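Local coordinates for 2-hydroxyhepta-2,4-diene-1,7-dioate isomerase (Corynebacterium glutamicum, PDB 4DBF), which belongs to the FAH family of metal-dependent enzymes, binds magnesium and probably acts as an oxaloacetate decarboxylase, and may also act as an isomerase, at residues C147-V158 against M235-M246; D204-A212 against K223-M231. All coordinates share one frame; numbering follows the deposited sequence.

Contact 1: residues C147-V158 against M235-M246; sequences CKNVKADDWKSV and MGEIIEFITASM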
loop_
_atom_site.group_PDB
_atom_site.type_symbol
_atom_site.label_atom_id
_atom_site.label_comp_id
_atom_site.label_asym_id
_atom_site.label_seq_id
_atom_site.Cartn_x
_atom_site.Cartn_y
_atom_site.Cartn_z
ATOM N N CYS A 147 9.089 5.942 -11.694
ATOM C CA CYS A 147 8.566 6.962 -12.547
ATOM C C CYS A 147 7.559 7.812 -11.869
ATOM O O CYS A 147 6.943 7.386 -10.967
ATOM C CB CYS A 147 7.949 6.351 -13.782
ATOM S SG CYS A 147 6.651 5.137 -13.458
ATOM N N LYS A 148 7.382 9.010 -12.366
ATOM C CA LYS A 148 6.406 9.950 -11.867
ATOM C C LYS A 148 6.054 10.909 -12.991
ATOM O O LYS A 148 6.857 11.126 -13.841
ATOM C CB LYS A 148 6.969 10.679 -10.683
ATOM C CG LYS A 148 6.118 11.771 -10.113
ATOM C CD LYS A 148 5.108 11.278 -9.101
ATOM C CE LYS A 148 4.269 12.403 -8.541
ATOM N NZ LYS A 148 5.034 13.142 -7.563
ATOM N N ASN A 149 4.851 11.452 -13.019
ATOM C CA ASN A 149 4.488 12.403 -14.087
ATOM C C ASN A 149 4.732 11.846 -15.507
ATOM O O ASN A 149 5.272 12.544 -16.395
ATOM C CB ASN A 149 5.249 13.767 -13.910
ATOM C CG ASN A 149 4.900 14.474 -12.613
ATOM O OD1 ASN A 149 3.721 14.638 -12.278
ATOM N ND2 ASN A 149 5.955 14.856 -11.821
ATOM N N VAL A 150 4.390 10.585 -15.736
ATOM C CA VAL A 150 4.536 10.010 -17.054
ATOM C C VAL A 150 3.438 10.593 -17.948
ATOM O O VAL A 150 2.287 10.654 -17.544
ATOM C CB VAL A 150 4.388 8.528 -17.009
ATOM C CG1 VAL A 150 4.617 7.932 -18.379
ATOM C CG2 VAL A 150 5.348 7.973 -15.973
ATOM N N LYS A 151 3.818 11.041 -19.148
ATOM C CA LYS A 151 2.857 11.455 -20.158
ATOM C C LYS A 151 2.187 10.225 -20.764
ATOM O O LYS A 151 2.829 9.219 -20.993
ATOM C CB LYS A 151 3.588 12.282 -21.260
ATOM C CG LYS A 151 2.642 13.179 -22.088
ATOM C CD LYS A 151 3.451 13.913 -23.210
ATOM C CE LYS A 151 2.506 14.617 -24.193
ATOM N NZ LYS A 151 3.175 15.792 -24.911
ATOM N N ALA A 152 0.892 10.313 -21.021
ATOM C CA ALA A 152 0.107 9.186 -21.512
ATOM C C ALA A 152 0.752 8.495 -22.701
ATOM O O ALA A 152 0.869 7.281 -22.738
ATOM C CB ALA A 152 -1.307 9.655 -21.848
ATOM N N ASP A 153 1.217 9.260 -23.691
ATOM C CA ASP A 153 1.723 8.586 -24.860
ATOM C C ASP A 153 3.169 8.029 -24.679
ATOM O O ASP A 153 3.672 7.302 -25.559
ATOM C CB ASP A 153 1.485 9.433 -26.141
ATOM C CG ASP A 153 2.308 10.660 -26.175
ATOM O OD1 ASP A 153 3.123 10.830 -25.253
ATOM O OD2 ASP A 153 2.144 11.467 -27.121
ATOM N N ASP A 154 3.804 8.323 -23.543
ATOM C CA ASP A 154 5.088 7.661 -23.146
ATOM C C ASP A 154 4.898 6.422 -22.226
ATOM O O ASP A 154 5.851 5.924 -21.653
ATOM C CB ASP A 154 6.014 8.653 -22.424
ATOM C CG ASP A 154 6.382 9.847 -23.306
ATOM O OD1 ASP A 154 6.563 10.951 -22.758
ATOM O OD2 ASP A 154 6.447 9.668 -24.538
ATOM N N TRP A 155 3.688 5.888 -22.133
ATOM C CA TRP A 155 3.424 4.842 -21.131
ATOM C C TRP A 155 4.274 3.612 -21.273
ATOM O O TRP A 155 4.701 3.040 -20.274
ATOM C CB TRP A 155 1.948 4.505 -21.080
ATOM C CG TRP A 155 1.390 3.728 -22.205
ATOM C CD1 TRP A 155 0.723 4.219 -23.316
ATOM C CD2 TRP A 155 1.349 2.319 -22.304
ATOM N NE1 TRP A 155 0.328 3.195 -24.108
ATOM C CE2 TRP A 155 0.662 2.006 -23.506
ATOM C CE3 TRP A 155 1.807 1.273 -21.483
ATOM C CZ2 TRP A 155 0.457 0.714 -23.922
ATOM C CZ3 TRP A 155 1.593 -0.014 -21.887
ATOM C CH2 TRP A 155 0.925 -0.291 -23.121
ATOM N N LYS A 156 4.528 3.183 -22.509
ATOM C CA LYS A 156 5.332 1.990 -22.753
ATOM C C LYS A 156 6.727 2.004 -22.167
ATOM O O LYS A 156 7.215 0.976 -21.748
ATOM C CB LYS A 156 5.402 1.615 -24.260
ATOM C CG LYS A 156 4.043 1.147 -24.826
ATOM C CD LYS A 156 4.108 0.681 -26.275
ATOM C CE LYS A 156 2.684 0.584 -26.831
ATOM N NZ LYS A 156 2.540 -0.125 -28.159
ATOM N N SER A 157 7.337 3.153 -22.073
ATOM C CA SER A 157 8.683 3.262 -21.553
ATOM C C SER A 157 8.841 2.860 -20.075
ATOM O O SER A 157 9.909 2.614 -19.643
ATOM C CB SER A 157 9.182 4.663 -21.754
ATOM O OG SER A 157 8.629 5.516 -20.807
ATOM N N VAL A 158 7.741 2.799 -19.339
ATOM C CA VAL A 158 7.787 2.470 -17.923
ATOM C C VAL A 158 7.263 1.088 -17.574
ATOM O O VAL A 158 7.337 0.704 -16.446
ATOM C CB VAL A 158 7.041 3.489 -17.049
ATOM C CG1 VAL A 158 7.591 4.875 -17.171
ATOM C CG2 VAL A 158 5.562 3.447 -17.279
ATOM N N MET A 235 -4.754 2.474 -21.549
ATOM C CA MET A 235 -3.542 2.204 -20.809
ATOM C C MET A 235 -2.712 3.470 -20.492
ATOM O O MET A 235 -2.268 3.696 -19.364
ATOM C CB MET A 235 -2.722 1.184 -21.583
ATOM C CG MET A 235 -1.541 0.733 -20.839
ATOM S SD MET A 235 -1.981 -0.178 -19.326
ATOM C CE MET A 235 -3.411 -1.126 -19.717
ATOM N N GLY A 236 -2.514 4.305 -21.498
ATOM C CA GLY A 236 -1.621 5.443 -21.336
ATOM C C GLY A 236 -2.243 6.431 -20.395
ATOM O O GLY A 236 -1.557 7.044 -19.602
ATOM N N GLU A 237 -3.551 6.576 -20.443
ATOM C CA GLU A 237 -4.200 7.540 -19.583
ATOM C C GLU A 237 -4.193 7.013 -18.110
ATOM O O GLU A 237 -4.049 7.795 -17.184
ATOM C CB GLU A 237 -5.649 7.783 -20.001
ATOM C CG GLU A 237 -6.327 8.787 -19.135
ATOM C CD GLU A 237 -7.795 9.066 -19.490
ATOM O OE1 GLU A 237 -8.346 8.447 -20.441
ATOM O OE2 GLU A 237 -8.379 9.912 -18.759
ATOM N N ILE A 238 -4.371 5.706 -17.931
ATOM C CA ILE A 238 -4.265 5.137 -16.552
ATOM C C ILE A 238 -2.892 5.481 -15.938
ATOM O O ILE A 238 -2.788 5.989 -14.820
ATOM C CB ILE A 238 -4.424 3.626 -16.601
ATOM C CG1 ILE A 238 -5.850 3.290 -17.091
ATOM C CG2 ILE A 238 -4.231 3.004 -15.166
ATOM C CD1 ILE A 238 -6.076 1.753 -17.302
ATOM N N ILE A 239 -1.827 5.195 -16.655
ATOM C CA ILE A 239 -0.488 5.478 -16.161
ATOM C C ILE A 239 -0.205 6.972 -15.861
ATOM O O ILE A 239 0.372 7.304 -14.870
ATOM C CB ILE A 239 0.562 4.806 -17.039
ATOM C CG1 ILE A 239 0.558 3.315 -16.781
ATOM C CG2 ILE A 239 1.931 5.338 -16.771
ATOM C CD1 ILE A 239 0.846 2.471 -17.965
ATOM N N GLU A 240 -0.684 7.846 -16.715
ATOM C CA GLU A 240 -0.570 9.268 -16.500
ATOM C C GLU A 240 -1.343 9.741 -15.265
ATOM O O GLU A 240 -0.872 10.522 -14.466
ATOM C CB GLU A 240 -1.108 9.961 -17.714
ATOM C CG GLU A 240 -1.132 11.439 -17.629
ATOM C CD GLU A 240 -1.674 12.040 -18.894
ATOM O OE1 GLU A 240 -2.871 12.090 -19.027
ATOM O OE2 GLU A 240 -0.898 12.428 -19.749
ATOM N N PHE A 241 -2.555 9.233 -15.144
ATOM C CA PHE A 241 -3.425 9.517 -14.016
ATOM C C PHE A 241 -2.820 9.105 -12.663
ATOM O O PHE A 241 -2.780 9.835 -11.753
ATOM C CB PHE A 241 -4.739 8.798 -14.260
ATOM C CG PHE A 241 -5.764 8.991 -13.191
ATOM C CD1 PHE A 241 -6.434 10.160 -13.078
ATOM C CD2 PHE A 241 -6.109 7.973 -12.367
ATOM C CE1 PHE A 241 -7.391 10.323 -12.131
ATOM C CE2 PHE A 241 -7.053 8.130 -11.410
ATOM C CZ PHE A 241 -7.701 9.303 -11.298
ATOM N N ILE A 242 -2.317 7.905 -12.605
ATOM C CA ILE A 242 -1.708 7.398 -11.412
ATOM C C ILE A 242 -0.433 8.155 -11.086
ATOM O O ILE A 242 -0.318 8.669 -10.035
ATOM C CB ILE A 242 -1.440 5.902 -11.528
ATOM C CG1 ILE A 242 -2.744 5.140 -11.670
ATOM C CG2 ILE A 242 -0.654 5.412 -10.349
ATOM C CD1 ILE A 242 -2.540 3.674 -11.854
ATOM N N THR A 243 0.489 8.218 -12.029
ATOM C CA THR A 243 1.770 8.819 -11.801
ATOM C C THR A 243 1.746 10.335 -11.647
ATOM O O THR A 243 2.698 10.913 -11.263
ATOM C CB THR A 243 2.819 8.354 -12.823
ATOM O OG1 THR A 243 2.501 8.855 -14.111
ATOM C CG2 THR A 243 2.865 6.899 -12.871
ATOM N N ALA A 244 0.635 10.968 -11.922
ATOM C CA ALA A 244 0.471 12.368 -11.603
ATOM C C ALA A 244 0.318 12.618 -10.098
ATOM O O ALA A 244 0.515 13.706 -9.637
ATOM C CB ALA A 244 -0.704 12.946 -12.328
ATOM N N SER A 245 -0.081 11.584 -9.381
ATOM C CA SER A 245 -0.316 11.671 -7.963
ATOM C C SER A 245 0.758 10.934 -7.136
ATOM O O SER A 245 1.178 11.413 -6.158
ATOM C CB SER A 245 -1.710 11.122 -7.615
ATOM O OG SER A 245 -2.736 11.998 -7.930
ATOM N N MET A 246 1.161 9.770 -7.606
ATOM C CA MET A 246 1.980 8.811 -6.912
ATOM C C MET A 246 3.203 8.365 -7.687
ATOM O O MET A 246 3.068 7.980 -8.783
ATOM C CB MET A 246 1.182 7.530 -6.768
ATOM C CG MET A 246 0.472 7.310 -5.488
ATOM S SD MET A 246 -0.642 5.910 -5.621
ATOM C CE MET A 246 -2.036 6.771 -4.993
HETATM O O HOH W 1 2.531 14.203 -6.492
HETATM O O HOH W 2 1.997 15.679 -10.520
HETATM O O HOH W 3 1.373 11.960 -15.253
#

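Contact 2: residues D204-A212 against K223-M231; sequences DLDNLPIKA and KQDSNSNQM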
loop_
_atom_site.group_PDB
_atom_site.type_symbol
_atom_site.label_atom_id
_atom_site.label_comp_id
_atom_site.label_asym_id
_atom_site.label_seq_id
_atom_site.Cartn_x
_atom_site.Cartn_y
_atom_site.Cartn_z
ATOM N N ASP A 204 -3.039 -7.082 -28.046
ATOM C CA ASP A 204 -3.881 -6.074 -28.686
ATOM C C ASP A 204 -4.889 -5.393 -27.725
ATOM O O ASP A 204 -5.957 -5.920 -27.433
ATOM C CB ASP A 204 -4.568 -6.721 -29.897
ATOM C CG ASP A 204 -5.241 -5.712 -30.816
ATOM O OD1 ASP A 204 -5.647 -6.151 -31.914
ATOM O OD2 ASP A 204 -5.383 -4.518 -30.463
ATOM N N LEU A 205 -4.547 -4.217 -27.218
ATOM C CA LEU A 205 -5.405 -3.572 -26.209
ATOM C C LEU A 205 -6.770 -3.135 -26.792
ATOM O O LEU A 205 -7.739 -2.844 -26.051
ATOM C CB LEU A 205 -4.671 -2.420 -25.533
ATOM C CG LEU A 205 -3.462 -2.860 -24.677
ATOM C CD1 LEU A 205 -2.682 -1.640 -24.127
ATOM C CD2 LEU A 205 -3.846 -3.817 -23.561
ATOM N N ASP A 206 -6.837 -3.144 -28.124
ATOM C CA ASP A 206 -8.056 -2.855 -28.882
ATOM C C ASP A 206 -8.963 -4.081 -29.020
ATOM O O ASP A 206 -10.123 -3.964 -29.444
ATOM C CB ASP A 206 -7.674 -2.308 -30.280
ATOM C CG ASP A 206 -7.620 -0.796 -30.319
ATOM O OD1 ASP A 206 -7.788 -0.187 -31.420
ATOM O OD2 ASP A 206 -7.466 -0.203 -29.235
ATOM N N ASN A 207 -8.426 -5.257 -28.701
ATOM C CA ASN A 207 -9.180 -6.492 -28.768
ATOM C C ASN A 207 -8.515 -7.579 -27.922
ATOM O O ASN A 207 -7.870 -8.457 -28.456
ATOM C CB ASN A 207 -9.347 -6.967 -30.228
ATOM C CG ASN A 207 -10.302 -8.149 -30.352
ATOM O OD1 ASN A 207 -11.164 -8.371 -29.477
ATOM N ND2 ASN A 207 -10.154 -8.927 -31.440
ATOM N N LEU A 208 -8.618 -7.459 -26.602
ATOM C CA LEU A 208 -8.139 -8.473 -25.681
ATOM C C LEU A 208 -9.301 -9.076 -24.876
ATOM O O LEU A 208 -9.807 -8.410 -23.980
ATOM C CB LEU A 208 -7.171 -7.834 -24.686
ATOM C CG LEU A 208 -6.305 -8.834 -23.930
ATOM C CD1 LEU A 208 -5.497 -9.703 -24.922
ATOM C CD2 LEU A 208 -5.387 -8.039 -22.973
ATOM N N PRO A 209 -9.735 -10.309 -25.209
ATOM C CA PRO A 209 -10.775 -11.001 -24.476
ATOM C C PRO A 209 -10.226 -11.338 -23.073
ATOM O O PRO A 209 -9.077 -11.693 -22.951
ATOM C CB PRO A 209 -10.986 -12.292 -25.280
ATOM C CG PRO A 209 -10.236 -12.101 -26.589
ATOM C CD PRO A 209 -9.166 -11.146 -26.302
ATOM N N ILE A 210 -10.993 -11.143 -22.012
ATOM C CA ILE A 210 -10.527 -11.544 -20.691
ATOM C C ILE A 210 -11.631 -12.413 -20.116
ATOM O O ILE A 210 -12.740 -11.924 -19.924
ATOM C CB ILE A 210 -10.282 -10.329 -19.807
ATOM C CG1 ILE A 210 -9.108 -9.494 -20.335
ATOM C CG2 ILE A 210 -10.030 -10.775 -18.333
ATOM C CD1 ILE A 210 -9.016 -8.128 -19.669
ATOM N N LYS A 211 -11.358 -13.702 -19.915
ATOM C CA LYS A 211 -12.405 -14.636 -19.581
ATOM C C LYS A 211 -12.121 -15.233 -18.225
ATOM O O LYS A 211 -10.935 -15.322 -17.841
ATOM C CB LYS A 211 -12.504 -15.724 -20.644
ATOM C CG LYS A 211 -13.071 -15.151 -21.977
ATOM C CD LYS A 211 -13.032 -16.172 -23.145
ATOM C CE LYS A 211 -13.873 -15.624 -24.329
ATOM N NZ LYS A 211 -14.129 -16.712 -25.262
ATOM N N ALA A 212 -13.177 -15.614 -17.496
ATOM C CA ALA A 212 -13.021 -16.300 -16.228
ATOM C C ALA A 212 -14.012 -17.457 -16.134
ATOM O O ALA A 212 -15.201 -17.304 -16.456
ATOM C CB ALA A 212 -13.234 -15.340 -15.084
ATOM N N LYS A 223 -18.072 -17.059 -16.401
ATOM C CA LYS A 223 -18.754 -16.141 -15.502
ATOM C C LYS A 223 -18.184 -14.734 -15.617
ATOM O O LYS A 223 -18.646 -13.798 -14.966
ATOM C CB LYS A 223 -18.682 -16.689 -14.071
ATOM C CG LYS A 223 -19.583 -17.922 -13.831
ATOM C CD LYS A 223 -21.070 -17.544 -13.881
ATOM C CE LYS A 223 -21.969 -18.692 -13.433
ATOM N NZ LYS A 223 -23.318 -18.195 -13.035
ATOM N N GLN A 224 -17.247 -14.587 -16.537
ATOM C CA GLN A 224 -16.760 -13.308 -17.026
ATOM C C GLN A 224 -16.259 -13.407 -18.458
ATOM O O GLN A 224 -15.533 -14.278 -18.789
ATOM C CB GLN A 224 -15.669 -12.685 -16.140
ATOM C CG GLN A 224 -15.197 -11.318 -16.600
ATOM C CD GLN A 224 -13.921 -10.832 -15.922
ATOM O OE1 GLN A 224 -13.172 -10.079 -16.480
ATOM N NE2 GLN A 224 -13.708 -11.248 -14.721
ATOM N N ASP A 225 -16.658 -12.456 -19.272
ATOM C CA ASP A 225 -16.384 -12.479 -20.672
ATOM C C ASP A 225 -16.323 -11.038 -21.139
ATOM O O ASP A 225 -17.268 -10.522 -21.682
ATOM C CB ASP A 225 -17.524 -13.204 -21.354
ATOM C CG ASP A 225 -17.238 -13.574 -22.776
ATOM O OD1 ASP A 225 -16.148 -13.371 -23.275
ATOM O OD2 ASP A 225 -18.151 -14.097 -23.402
ATOM N N SER A 226 -15.195 -10.409 -20.891
ATOM C CA SER A 226 -14.998 -9.006 -21.123
ATOM C C SER A 226 -13.888 -8.768 -22.148
ATOM O O SER A 226 -13.306 -9.683 -22.640
ATOM C CB SER A 226 -14.670 -8.317 -19.800
ATOM O OG SER A 226 -13.506 -8.817 -19.228
ATOM N N ASN A 227 -13.629 -7.524 -22.471
ATOM C CA ASN A 227 -12.586 -7.211 -23.416
ATOM C C ASN A 227 -11.921 -5.923 -23.039
ATOM O O ASN A 227 -12.579 -5.031 -22.629
ATOM C CB ASN A 227 -13.160 -7.147 -24.807
ATOM C CG ASN A 227 -12.113 -7.130 -25.866
ATOM O OD1 ASN A 227 -11.427 -6.168 -26.032
ATOM N ND2 ASN A 227 -12.027 -8.188 -26.610
ATOM N N SER A 228 -10.607 -5.842 -23.159
ATOM C CA SER A 228 -9.883 -4.604 -22.818
ATOM C C SER A 228 -10.342 -3.387 -23.601
ATOM O O SER A 228 -10.053 -2.257 -23.242
ATOM C CB SER A 228 -8.389 -4.787 -23.024
ATOM O OG SER A 228 -8.127 -4.816 -24.391
ATOM N N ASN A 229 -11.016 -3.614 -24.719
ATOM C CA ASN A 229 -11.546 -2.501 -25.470
ATOM C C ASN A 229 -12.808 -1.909 -24.841
ATOM O O ASN A 229 -13.328 -0.937 -25.356
ATOM C CB ASN A 229 -11.735 -2.906 -26.944
ATOM C CG ASN A 229 -12.930 -3.837 -27.156
ATOM O OD1 ASN A 229 -13.924 -3.820 -26.397
ATOM N ND2 ASN A 229 -12.848 -4.634 -28.216
ATOM N N GLN A 230 -13.311 -2.485 -23.732
ATOM C CA GLN A 230 -14.339 -1.845 -22.906
ATOM C C GLN A 230 -13.756 -0.793 -21.916
ATOM O O GLN A 230 -14.500 -0.154 -21.173
ATOM C CB GLN A 230 -15.051 -2.883 -22.037
ATOM C CG GLN A 230 -15.786 -4.008 -22.757
ATOM C CD GLN A 230 -16.523 -4.903 -21.782
ATOM O OE1 GLN A 230 -17.415 -4.471 -21.039
ATOM N NE2 GLN A 230 -16.151 -6.136 -21.763
ATOM N N MET A 231 -12.431 -0.675 -21.833
ATOM C CA MET A 231 -11.821 0.253 -20.872
ATOM C C MET A 231 -12.216 1.695 -21.149
ATOM O O MET A 231 -12.176 2.116 -22.277
ATOM C CB MET A 231 -10.282 0.152 -20.906
ATOM C CG MET A 231 -9.784 -1.001 -20.048
ATOM S SD MET A 231 -8.087 -1.468 -20.494
ATOM C CE MET A 231 -7.170 -0.258 -19.652
#

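Contact 1: residues C147-V158 against M235-M246
Trp-155 lays one face of its indole over the start of helix 235-243. Met-235 CG stands 3.3 Å from the centroid of the six-membered ring in a CH-pi contact, and its SD lies above the same face at a longer Met-aromatic distance. Gly-236 continues this cover over the pyrrole part, its CA 3.3 Å from Trp-155 CD1; the backbones come close here, with Ala-152 CA and Gly-236 CA 4.1 Å apart and Ala-152 CA meeting Gly-236 O in a CA-H...O contact. One turn on, Ile-239 divides its branches, CD1 reaching Trp-155 CE3 at 3.8 Å and CG2 meeting Val-150 and Val-158.

Polar groups flank this apolar strip. The extended chain of Glu-240 brings OE2 to Ala-152 N (3.0 Å), which meets the carboxylate from above its plane. Thr-243 OG1, placed between backbone N and carbonyl carbon (chi1 68°), accepts from Val-150 N and donates to Ile-239 O. Asn-149 N binds Thr-243 O at 2.8 Å, while a water bridges Val-150 O and Glu-240 O. Lys-148 passes its CD by Thr-243 O, and its NZ makes a salt bridge with Asp-187 of the second subunit. This is loop-on-helix packing in the FAA hydrolase C-terminal fold, beside the subunit interface.

Contact 2: residues D204-A212 against K223-M231
Ile-210 and Ser-226 form a hydrogen-bonded pair of the antiparallel hairpin, joined by Ile-210 N to Ser-226 O (2.8 Å) and Ser-226 N to Ile-210 O (3.0 Å). Ala-212 N binds Gln-224 O, and Ala-212 O takes a nearly straight bond from Lys-223 N (2.9 Å) and a weak one from Gln-224 N. Lys-223 and Gln-224 thus both face Ala-212, a classic beta bulge. Ser-228 N continues the pairing to Leu-208 O.

Beyond the strands, side chains do the bonding. Ser-228 OG donates to Leu-205 O at 2.6 Å, from above the carbonyl plane. Asn-227, its CG anti to the backbone nitrogen (chi1 -167°), reaches across to the turn: ND2 meets Asn-207 OD1 at 3.0 Å with the two amide planes only 14° apart, and OD1 takes Asn-229 N in an Asx turn. Asn-229 ND2 reaches Asp-206 O (3.1 Å), which lies in its amide plane. The type I turn 204-207 is thus gripped through two of its carbonyls.

Apolar and charged contacts are fewer. Ala-212 CB touches Gln-224 CB, whereas Lys-211 runs beside Asp-225, its CE 3.4 Å from OD1 but its amine beyond salt-bridge range.

The hairpin continues a sheet through strand 270-275, where Ile-210 packs on Ile-275; Ala-212 and Gln-224 pack on Phe-135 of strand 133-143.

In the fold
Strand 219-227 of contact 2 leads along the chain to helix 235-243 of contact 1, and contact 2 lies within the sequence spanned by contact 1. Their centres are 22 Å apart, yet they meet where Leu-205 CD1 packs on Met-235 CB (3.8 Å) and on Trp-155, and where Met-231 touches Ile-238. Both are partly buried. Contact 1 is the more peripheral, reaching the second subunit, and combines aromatic and aliphatic packing with a few polar bonds. Contact 2, nearer the chain centre, relies on strand pairing and amide or hydroxyl bonds, and no other chain touches it. It also lies closer to the magnesium site: the side chain of Ile-210 is about 6 Å from that of Glu-138, a magnesium ligand.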